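Local coordinates for cystathionine beta-lyase family protein, YNBB B.subtilis ortholog (Clostridium acetobutylicum, PDB 3HVY) that is probably a pyridoxal-phosphate-dependent lyase of the methionine gamma-lyase family, possibly acting on cystathionine and involved in aluminium resistance, at residues D[334-340]-D[400-406]; D[310-314]-D[323-327]; D[348-352]-D[391-395]. All coordinates share one frame. Numbering follows the deposited sequence.

Contact 1 (D[334-340]-D[400-406]); sequences IQAIKFN and PYIGYLQ
Strands 334-338 and 402-406 run antiparallel, axes 4.5 Å apart at 156°. Hydrogen-bonded pairs are Gln335-Leu405 (Gln335 N to Leu405 O 2.9 Å) and Ile337-Gly403 (Gly403 N to Ile337 O 2.8 Å), bonded both ways; Ala336-Tyr404 and Lys338-Ile402 are non-hydrogen-bonded. Beyond, Phe339 N bonds Tyr401 O (3.0 Å); Pro400 is cis, and Tyr401 (60/59) and Asn340 (60/26) have positive phi. On one face, Ala336 CB meets Tyr404 CE1 (3.8 Å); Tyr404 OH (chi1 m) bonds Gly189 O. Ile334 (m, m) sets CD1 3.4 Å from CB of Gln406 (p, m). Lys338 (t, t) passes Ile402 to a cation-pi contact with Trp190. The other face carries Ile337 (m, t), Leu405 (t, p) and Gln335 (t, p); Gln335 NE2 donates to Ala336 O (3.1 Å), and OE1 accepts from Arg330. Phe339 (m) lays its ring edge against Gly403 N, CD2 3.9 Å away; a Gly403 CB would clash with Phe339 CE2. Helices 287-317 and 342-354 pack here, as in the C-terminal domain of fold-type I PLP enzymes.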
loop_
_atom_site.group_PDB
_atom_site.type_symbol
_atom_site.label_atom_id
_atom_site.label_comp_id
_atom_site.label_asym_id
_atom_site.label_seq_id
_atom_site.Cartn_x
_atom_site.Cartn_y
_atom_site.Cartn_z
ATOM N N ILE D 334 -12.362 -28.644 5.214
ATOM C CA ILE D 334 -12.413 -29.389 3.966
ATOM C C ILE D 334 -13.587 -30.374 3.912
ATOM O O ILE D 334 -13.908 -30.997 4.922
ATOM C CB ILE D 334 -11.152 -30.228 3.763
ATOM C CG1 ILE D 334 -9.882 -29.375 3.914
ATOM C CG2 ILE D 334 -11.192 -30.956 2.393
ATOM C CD1 ILE D 334 -9.883 -28.172 3.049
ATOM N N GLN D 335 -14.195 -30.514 2.711
ATOM C CA GLN D 335 -15.255 -31.459 2.472
ATOM C C GLN D 335 -14.911 -32.205 1.212
ATOM O O GLN D 335 -14.660 -31.577 0.190
ATOM C CB GLN D 335 -16.595 -30.779 2.210
ATOM C CG GLN D 335 -17.772 -31.753 2.085
ATOM C CD GLN D 335 -17.906 -32.657 3.307
ATOM O OE1 GLN D 335 -17.954 -32.165 4.420
ATOM N NE2 GLN D 335 -17.994 -33.982 3.093
ATOM N N ALA D 336 -14.963 -33.530 1.283
ATOM C CA ALA D 336 -14.725 -34.428 0.133
ATOM C C ALA D 336 -16.048 -35.048 -0.336
ATOM O O ALA D 336 -16.939 -35.313 0.475
ATOM C CB ALA D 336 -13.668 -35.532 0.494
ATOM N N ILE D 337 -16.169 -35.256 -1.644
ATOM C CA ILE D 337 -17.363 -35.798 -2.251
ATOM C C ILE D 337 -16.886 -36.863 -3.280
ATOM O O ILE D 337 -16.077 -36.538 -4.145
ATOM C CB ILE D 337 -18.143 -34.716 -3.027
ATOM C CG1 ILE D 337 -18.392 -33.440 -2.172
ATOM C CG2 ILE D 337 -19.460 -35.314 -3.631
ATOM C CD1 ILE D 337 -18.898 -32.249 -2.996
ATOM N N LYS D 338 -17.335 -38.107 -3.152
ATOM C CA LYS D 338 -16.965 -39.170 -4.111
ATOM C C LYS D 338 -17.968 -39.164 -5.270
ATOM O O LYS D 338 -19.053 -39.695 -5.170
ATOM C CB LYS D 338 -16.918 -40.512 -3.412
ATOM C CG LYS D 338 -16.366 -41.660 -4.237
ATOM C CD LYS D 338 -16.291 -42.971 -3.461
ATOM C CE LYS D 338 -15.290 -42.893 -2.287
ATOM N NZ LYS D 338 -14.999 -44.211 -1.633
ATOM N N PHE D 339 -17.595 -38.540 -6.375
ATOM C CA PHE D 339 -18.512 -38.432 -7.512
ATOM C C PHE D 339 -18.668 -39.764 -8.264
ATOM O O PHE D 339 -19.722 -40.022 -8.827
ATOM C CB PHE D 339 -18.079 -37.288 -8.438
ATOM C CG PHE D 339 -18.252 -35.929 -7.833
ATOM C CD1 PHE D 339 -19.485 -35.303 -7.861
ATOM C CD2 PHE D 339 -17.211 -35.313 -7.186
ATOM C CE1 PHE D 339 -19.657 -34.083 -7.300
ATOM C CE2 PHE D 339 -17.360 -34.077 -6.630
ATOM C CZ PHE D 339 -18.588 -33.459 -6.685
ATOM N N ASN D 340 -17.627 -40.600 -8.238
ATOM C CA ASN D 340 -17.601 -41.915 -8.909
ATOM C C ASN D 340 -17.799 -41.786 -10.412
ATOM O O ASN D 340 -18.295 -42.715 -11.058
ATOM C CB ASN D 340 -18.657 -42.880 -8.352
ATOM C CG ASN D 340 -18.193 -43.631 -7.137
ATOM O OD1 ASN D 340 -17.054 -44.117 -7.082
ATOM N ND2 ASN D 340 -19.083 -43.742 -6.131
ATOM N N PRO D 400 -11.618 -42.852 -7.565
ATOM C CA PRO D 400 -13.029 -42.830 -7.878
ATOM C C PRO D 400 -13.586 -41.385 -7.972
ATOM O O PRO D 400 -14.741 -41.166 -7.624
ATOM C CB PRO D 400 -13.630 -43.588 -6.695
ATOM C CG PRO D 400 -12.717 -43.209 -5.542
ATOM C CD PRO D 400 -11.387 -42.826 -6.108
ATOM N N TYR D 401 -12.756 -40.429 -8.415
ATOM C CA TYR D 401 -13.205 -39.050 -8.739
ATOM C C TYR D 401 -13.826 -38.334 -7.550
ATOM O O TYR D 401 -14.978 -37.886 -7.581
ATOM C CB TYR D 401 -14.142 -39.044 -9.954
ATOM C CG TYR D 401 -13.522 -39.795 -11.124
ATOM C CD1 TYR D 401 -12.464 -39.246 -11.829
ATOM C CD2 TYR D 401 -13.930 -41.087 -11.440
ATOM C CE1 TYR D 401 -11.843 -39.956 -12.867
ATOM C CE2 TYR D 401 -13.319 -41.805 -12.444
ATOM C CZ TYR D 401 -12.282 -41.234 -13.167
ATOM O OH TYR D 401 -11.703 -41.949 -14.204
ATOM N N ILE D 402 -12.993 -38.220 -6.524
ATOM C CA ILE D 402 -13.320 -37.506 -5.338
ATOM C C ILE D 402 -12.977 -36.071 -5.577
ATOM O O ILE D 402 -11.897 -35.737 -6.073
ATOM C CB ILE D 402 -12.477 -37.994 -4.162
ATOM C CG1 ILE D 402 -12.795 -39.464 -3.830
ATOM C CG2 ILE D 402 -12.700 -37.065 -2.940
ATOM C CD1 ILE D 402 -11.703 -40.207 -3.108
ATOM N N GLY D 403 -13.879 -35.182 -5.170
ATOM C CA GLY D 403 -13.598 -33.771 -5.236
ATOM C C GLY D 403 -13.528 -33.143 -3.865
ATOM O O GLY D 403 -14.201 -33.595 -2.907
ATOM N N TYR D 404 -12.767 -32.052 -3.774
ATOM C CA TYR D 404 -12.540 -31.421 -2.491
ATOM C C TYR D 404 -12.966 -29.981 -2.546
ATOM O O TYR D 404 -12.458 -29.230 -3.364
ATOM C CB TYR D 404 -11.076 -31.552 -2.096
ATOM C CG TYR D 404 -10.603 -32.987 -2.109
ATOM C CD1 TYR D 404 -10.623 -33.767 -0.971
ATOM C CD2 TYR D 404 -10.161 -33.559 -3.269
ATOM C CE1 TYR D 404 -10.197 -35.093 -1.015
ATOM C CE2 TYR D 404 -9.763 -34.852 -3.314
ATOM C CZ TYR D 404 -9.782 -35.622 -2.179
ATOM O OH TYR D 404 -9.361 -36.959 -2.231
ATOM N N LEU D 405 -13.916 -29.626 -1.680
ATOM C CA LEU D 405 -14.468 -28.285 -1.575
ATOM C C LEU D 405 -14.025 -27.689 -0.261
ATOM O O LEU D 405 -13.975 -28.366 0.750
ATOM C CB LEU D 405 -16.007 -28.339 -1.586
ATOM C CG LEU D 405 -16.740 -26.997 -1.432
ATOM C CD1 LEU D 405 -16.964 -26.420 -2.786
ATOM C CD2 LEU D 405 -18.065 -27.102 -0.723
ATOM N N GLN D 406 -13.638 -26.434 -0.285
ATOM C CA GLN D 406 -13.346 -25.730 0.951
ATOM C C GLN D 406 -13.557 -24.251 0.825
ATOM O O GLN D 406 -13.463 -23.695 -0.251
ATOM C CB GLN D 406 -11.945 -25.969 1.477
ATOM C CG GLN D 406 -10.853 -25.461 0.634
ATOM C CD GLN D 406 -10.581 -26.371 -0.486
ATOM O OE1 GLN D 406 -10.389 -27.566 -0.282
ATOM N NE2 GLN D 406 -10.590 -25.840 -1.691
#

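Contact 2 (D[310-314]-D[323-327]); sequences FCARI and LPKYN
Residues 310-314 form one turn within a longer helix, with Ile314 N bonded to Phe310 O at 2.9 Å, and they present Ala312 and Arg313 to an irregular segment, 323-327. The nearest CA atoms are those of Ala312 and Tyr326, 5.1 Å apart.

Leu323 leaves its strand extended and points away from the helix. A cis peptide joins it to Pro324, whose carbonyl turns to the helix, so that Pro324 O lies 3.7 Å from Ala312 CB; the same oxygen accepts a hydrogen bond from Gln335 NE2. Lys325 is also extended (phi/psi -78/160), and its side chain, m at chi1 and chi2, goes to a salt bridge with Asp321. At Tyr326 the backbone turns to -55/-32. Its N is 3.7 Å from Ala312 CB, and its CB 4.1 Å from the same methyl. One water links the backbones, accepting from Tyr326 N at 2.9 Å and donating weakly to Ala312 O at 3.1 Å.

With chi1 p, the Tyr326 ring lies along Arg313, whose t, p, t side chain sets CD over the ring face (3.9 Å from the centroid, a CH-pi contact). The guanidinium stacks nearly flat, planes at 19° and centres 4.3 Å apart, an off-centre cation-pi pair with Arg313 NH1 3.6 Å from Tyr326 CE1. Salt bridges to Asp30 and Glu316 hold the same guanidinium.

The contact thus fastens the connection between strands 321-323 and 334-338 to helix 287-317, which packs against helices 18-55 and 411-422 through Phe310 and Ile314, while Cys311 touches strand 334-338.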
loop_
_atom_site.group_PDB
_atom_site.type_symbol
_atom_site.label_atom_id
_atom_site.label_comp_id
_atom_site.label_asym_id
_atom_site.label_seq_id
_atom_site.Cartn_x
_atom_site.Cartn_y
_atom_site.Cartn_z
ATOM N N PHE D 310 -23.067 -28.340 5.337
ATOM C CA PHE D 310 -24.229 -28.256 4.442
ATOM C C PHE D 310 -23.922 -28.980 3.119
ATOM O O PHE D 310 -24.727 -29.756 2.598
ATOM C CB PHE D 310 -24.565 -26.793 4.150
ATOM C CG PHE D 310 -25.603 -26.603 3.067
ATOM C CD1 PHE D 310 -26.940 -26.871 3.308
ATOM C CD2 PHE D 310 -25.236 -26.227 1.786
ATOM C CE1 PHE D 310 -27.887 -26.706 2.303
ATOM C CE2 PHE D 310 -26.156 -26.108 0.771
ATOM C CZ PHE D 310 -27.493 -26.338 1.026
ATOM N N CYS D 311 -22.743 -28.763 2.577
ATOM C CA CYS D 311 -22.370 -29.495 1.352
ATOM C C CYS D 311 -22.446 -31.035 1.555
ATOM O O CYS D 311 -23.005 -31.768 0.730
ATOM C CB CYS D 311 -20.967 -29.077 0.922
ATOM S SG CYS D 311 -20.372 -29.945 -0.553
ATOM N N ALA D 312 -21.804 -31.529 2.617
ATOM C CA ALA D 312 -21.858 -32.925 3.028
ATOM C C ALA D 312 -23.298 -33.477 3.014
ATOM O O ALA D 312 -23.542 -34.539 2.474
ATOM C CB ALA D 312 -21.238 -33.096 4.488
ATOM N N ARG D 313 -24.226 -32.778 3.677
ATOM C CA ARG D 313 -25.597 -33.273 3.753
ATOM C C ARG D 313 -26.318 -33.218 2.428
ATOM O O ARG D 313 -26.908 -34.221 2.022
ATOM C CB ARG D 313 -26.443 -32.578 4.806
ATOM C CG ARG D 313 -27.800 -33.227 4.992
ATOM C CD ARG D 313 -27.695 -34.730 5.219
ATOM N NE ARG D 313 -28.952 -35.299 5.772
ATOM C CZ ARG D 313 -29.181 -36.591 6.017
ATOM N NH1 ARG D 313 -28.264 -37.549 5.761
ATOM N NH2 ARG D 313 -30.382 -36.949 6.456
ATOM N N ILE D 314 -26.254 -32.079 1.727
ATOM C CA ILE D 314 -26.983 -31.985 0.476
ATOM C C ILE D 314 -26.441 -32.950 -0.598
ATOM O O ILE D 314 -27.216 -33.555 -1.317
ATOM C CB ILE D 314 -27.121 -30.544 -0.044
ATOM C CG1 ILE D 314 -28.318 -30.466 -1.020
ATOM C CG2 ILE D 314 -25.795 -30.013 -0.687
ATOM C CD1 ILE D 314 -28.589 -28.994 -1.578
ATOM N N LEU D 323 -17.253 -37.268 2.688
ATOM C CA LEU D 323 -16.431 -37.418 3.864
ATOM C C LEU D 323 -15.789 -36.107 4.228
ATOM O O LEU D 323 -15.159 -35.487 3.379
ATOM C CB LEU D 323 -15.361 -38.446 3.614
ATOM C CG LEU D 323 -14.671 -38.970 4.865
ATOM C CD1 LEU D 323 -15.683 -39.854 5.654
ATOM C CD2 LEU D 323 -13.478 -39.774 4.430
ATOM N N PRO D 324 -15.923 -35.686 5.494
ATOM C CA PRO D 324 -16.673 -36.342 6.559
ATOM C C PRO D 324 -18.175 -36.237 6.345
ATOM O O PRO D 324 -18.629 -35.486 5.442
ATOM C CB PRO D 324 -16.298 -35.525 7.817
ATOM C CG PRO D 324 -15.093 -34.753 7.425
ATOM C CD PRO D 324 -15.232 -34.481 5.972
ATOM N N LYS D 325 -18.944 -36.954 7.179
ATOM C CA LYS D 325 -20.402 -36.884 7.109
ATOM C C LYS D 325 -20.823 -35.603 7.785
ATOM O O LYS D 325 -20.062 -35.045 8.537
ATOM C CB LYS D 325 -21.042 -38.084 7.784
ATOM C CG LYS D 325 -20.567 -39.399 7.180
ATOM C CD LYS D 325 -20.832 -39.536 5.728
ATOM C CE LYS D 325 -20.079 -40.817 5.254
ATOM N NZ LYS D 325 -20.601 -41.186 3.974
ATOM N N TYR D 326 -22.023 -35.149 7.486
ATOM C CA TYR D 326 -22.534 -33.903 8.010
ATOM C C TYR D 326 -22.506 -33.781 9.508
ATOM O O TYR D 326 -22.329 -32.701 10.033
ATOM C CB TYR D 326 -23.960 -33.682 7.496
ATOM C CG TYR D 326 -25.059 -34.444 8.158
ATOM C CD1 TYR D 326 -25.179 -35.819 7.985
ATOM C CD2 TYR D 326 -26.033 -33.791 8.908
ATOM C CE1 TYR D 326 -26.195 -36.521 8.533
ATOM C CE2 TYR D 326 -27.102 -34.502 9.454
ATOM C CZ TYR D 326 -27.172 -35.859 9.262
ATOM O OH TYR D 326 -28.189 -36.602 9.769
ATOM N N ASN D 327 -22.661 -34.906 10.189
ATOM C CA ASN D 327 -22.670 -34.920 11.621
ATOM C C ASN D 327 -21.410 -35.430 12.240
ATOM O O ASN D 327 -21.416 -35.655 13.423
ATOM C CB ASN D 327 -23.905 -35.613 12.178
ATOM C CG ASN D 327 -23.900 -37.097 11.927
ATOM O OD1 ASN D 327 -23.125 -37.597 11.123
ATOM N ND2 ASN D 327 -24.772 -37.806 12.600
HETATM O O HOH W 1 -23.398 -36.128 5.099
#

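Contact 3 (D[348-352]-D[391-395]); sequences FIKGI and LSADA
This is a buried, largely apolar helix-on-sheet contact in which one turn of helix 342-354 lies over strand 392-396 of the five-stranded antiparallel sheet. The axes of helix 348-352 and strand 392-395 approach to 8.1 Å, and their directions differ by 154°, so the helix runs roughly antiparallel to the strand beneath it. Within the turn, Ile352 N bonds to Phe348 O at 3.0 Å. The nearest backbone pairs are Ile349-Ala393, with CA atoms 6.1 Å apart, and Ile352-Ser392, 6.8 Å apart.

Two isoleucines, three residues apart, make the helix side of the interface. Ile349 is m, t: CG1 lies 4.3 Å from Ala393 CB, while CD1 extends along the strand to Ala395 CB at 3.6 Å. Ile352 is m, m and meets the start of the segment, its CG2 being 4.1 Å from Leu391 CG and 4.3 Å from Ala393 CB. Ala393 therefore sits between the two isoleucines.

The strand is strongly extended (phi near -160° from Ser392 to Asp394), so residues alternate. Ala393 and Ala395 point toward the helix, as does Leu391 just before the strand; Leu391 is t, p and also touches Leu405. The small methyls of Ala393 and Ala395 let Ile349 come close to the strand backbone, its CD1 3.7 Å from Asp394 C. Ser392 and Asp394 point away, and Asp394 bonds Tyr188 OH. Ile349 and Ile352 also reach Ala379 of strand 376-379. Such a layered sheet with helices on one face is consistent with the C-terminal domain of fold-type I PLP enzymes, to whose clan the family belongs.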
loop_
_atom_site.group_PDB
_atom_site.type_symbol
_atom_site.label_atom_id
_atom_site.label_comp_id
_atom_site.label_asym_id
_atom_site.label_seq_id
_atom_site.Cartn_x
_atom_site.Cartn_y
_atom_site.Cartn_z
ATOM N N PHE D 348 -18.942 -30.379 -11.504
ATOM C CA PHE D 348 -19.193 -29.816 -10.182
ATOM C C PHE D 348 -18.186 -28.698 -9.880
ATOM O O PHE D 348 -18.565 -27.601 -9.391
ATOM C CB PHE D 348 -19.120 -30.900 -9.101
ATOM C CG PHE D 348 -19.394 -30.375 -7.707
ATOM C CD1 PHE D 348 -20.697 -30.340 -7.224
ATOM C CD2 PHE D 348 -18.351 -29.948 -6.883
ATOM C CE1 PHE D 348 -20.972 -29.858 -5.929
ATOM C CE2 PHE D 348 -18.607 -29.459 -5.597
ATOM C CZ PHE D 348 -19.928 -29.429 -5.127
ATOM N N ILE D 349 -16.918 -28.986 -10.172
ATOM C CA ILE D 349 -15.815 -28.036 -9.942
ATOM C C ILE D 349 -15.974 -26.806 -10.815
ATOM O O ILE D 349 -15.880 -25.672 -10.310
ATOM C CB ILE D 349 -14.440 -28.707 -10.061
ATOM C CG1 ILE D 349 -14.314 -29.724 -8.893
ATOM C CG2 ILE D 349 -13.316 -27.701 -9.944
ATOM C CD1 ILE D 349 -12.957 -30.211 -8.614
ATOM N N LYS D 350 -16.299 -27.008 -12.086
ATOM C CA LYS D 350 -16.585 -25.881 -12.974
ATOM C C LYS D 350 -17.769 -25.041 -12.458
ATOM O O LYS D 350 -17.780 -23.805 -12.574
ATOM C CB LYS D 350 -16.853 -26.363 -14.395
ATOM C CG LYS D 350 -15.611 -26.798 -15.168
ATOM C CD LYS D 350 -16.048 -27.397 -16.541
ATOM C CE LYS D 350 -14.905 -27.641 -17.531
ATOM N NZ LYS D 350 -14.723 -26.556 -18.592
ATOM N N GLY D 351 -18.754 -25.696 -11.874
ATOM C CA GLY D 351 -19.895 -24.989 -11.334
ATOM C C GLY D 351 -19.478 -24.111 -10.173
ATOM O O GLY D 351 -19.989 -23.004 -10.031
ATOM N N ILE D 352 -18.531 -24.590 -9.358
ATOM C CA ILE D 352 -18.022 -23.808 -8.246
ATOM C C ILE D 352 -17.376 -22.538 -8.786
ATOM O O ILE D 352 -17.640 -21.456 -8.294
ATOM C CB ILE D 352 -17.034 -24.597 -7.345
ATOM C CG1 ILE D 352 -17.780 -25.705 -6.598
ATOM C CG2 ILE D 352 -16.352 -23.636 -6.274
ATOM C CD1 ILE D 352 -18.877 -25.247 -5.644
ATOM N N LEU D 391 -14.337 -19.563 -1.088
ATOM C CA LEU D 391 -14.959 -20.688 -1.757
ATOM C C LEU D 391 -14.093 -21.131 -2.927
ATOM O O LEU D 391 -13.800 -20.364 -3.867
ATOM C CB LEU D 391 -16.382 -20.375 -2.246
ATOM C CG LEU D 391 -17.145 -21.571 -2.825
ATOM C CD1 LEU D 391 -17.389 -22.661 -1.766
ATOM C CD2 LEU D 391 -18.439 -21.157 -3.504
ATOM N N SER D 392 -13.699 -22.380 -2.858
ATOM C CA SER D 392 -12.823 -22.978 -3.899
ATOM C C SER D 392 -12.951 -24.503 -3.887
ATOM O O SER D 392 -13.563 -25.073 -3.005
ATOM C CB SER D 392 -11.393 -22.566 -3.591
ATOM O OG SER D 392 -11.066 -22.791 -2.199
ATOM N N ALA D 393 -12.394 -25.177 -4.888
ATOM C CA ALA D 393 -12.500 -26.618 -4.970
ATOM C C ALA D 393 -11.384 -27.097 -5.883
ATOM O O ALA D 393 -10.883 -26.349 -6.727
ATOM C CB ALA D 393 -13.820 -27.018 -5.542
ATOM N N ASP D 394 -10.988 -28.343 -5.700
ATOM C CA ASP D 394 -9.940 -28.950 -6.523
ATOM C C ASP D 394 -10.009 -30.450 -6.457
ATOM O O ASP D 394 -10.651 -31.012 -5.559
ATOM C CB ASP D 394 -8.547 -28.476 -6.108
ATOM C CG ASP D 394 -8.329 -28.508 -4.599
ATOM O OD1 ASP D 394 -8.688 -27.534 -3.893
ATOM O OD2 ASP D 394 -7.750 -29.490 -4.125
ATOM N N ALA D 395 -9.322 -31.114 -7.395
ATOM C CA ALA D 395 -9.361 -32.547 -7.469
ATOM C C ALA D 395 -8.341 -33.073 -8.445
ATOM O O ALA D 395 -8.233 -32.559 -9.546
ATOM C CB ALA D 395 -10.763 -33.007 -7.926
#

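Contacts 1 and 3 share one antiparallel sheet. Their centres are 10 Å apart, and strands 402-406 and 392-396 are joined by Asp394 N to Tyr404 O and Ser392 N to Gln406 O, both 2.9 Å. Contact 3 is nested in the chain loop that contact 1 closes, and Phe339 CZ packs 3.3 Å from Phe348 CG. Contact 2 precedes both in sequence and lies 11 Å from contact 1, centre to centre, meeting it through Ala336 N to Leu323 O and Gln335 NE2 to Pro324 O, each 2.9 Å. Contacts 2 and 3 do not touch (centres 16 Å apart). None of the three includes Lys244, which carries the pyridoxal phosphate, or the sodium ligands Asn85 and Asn88.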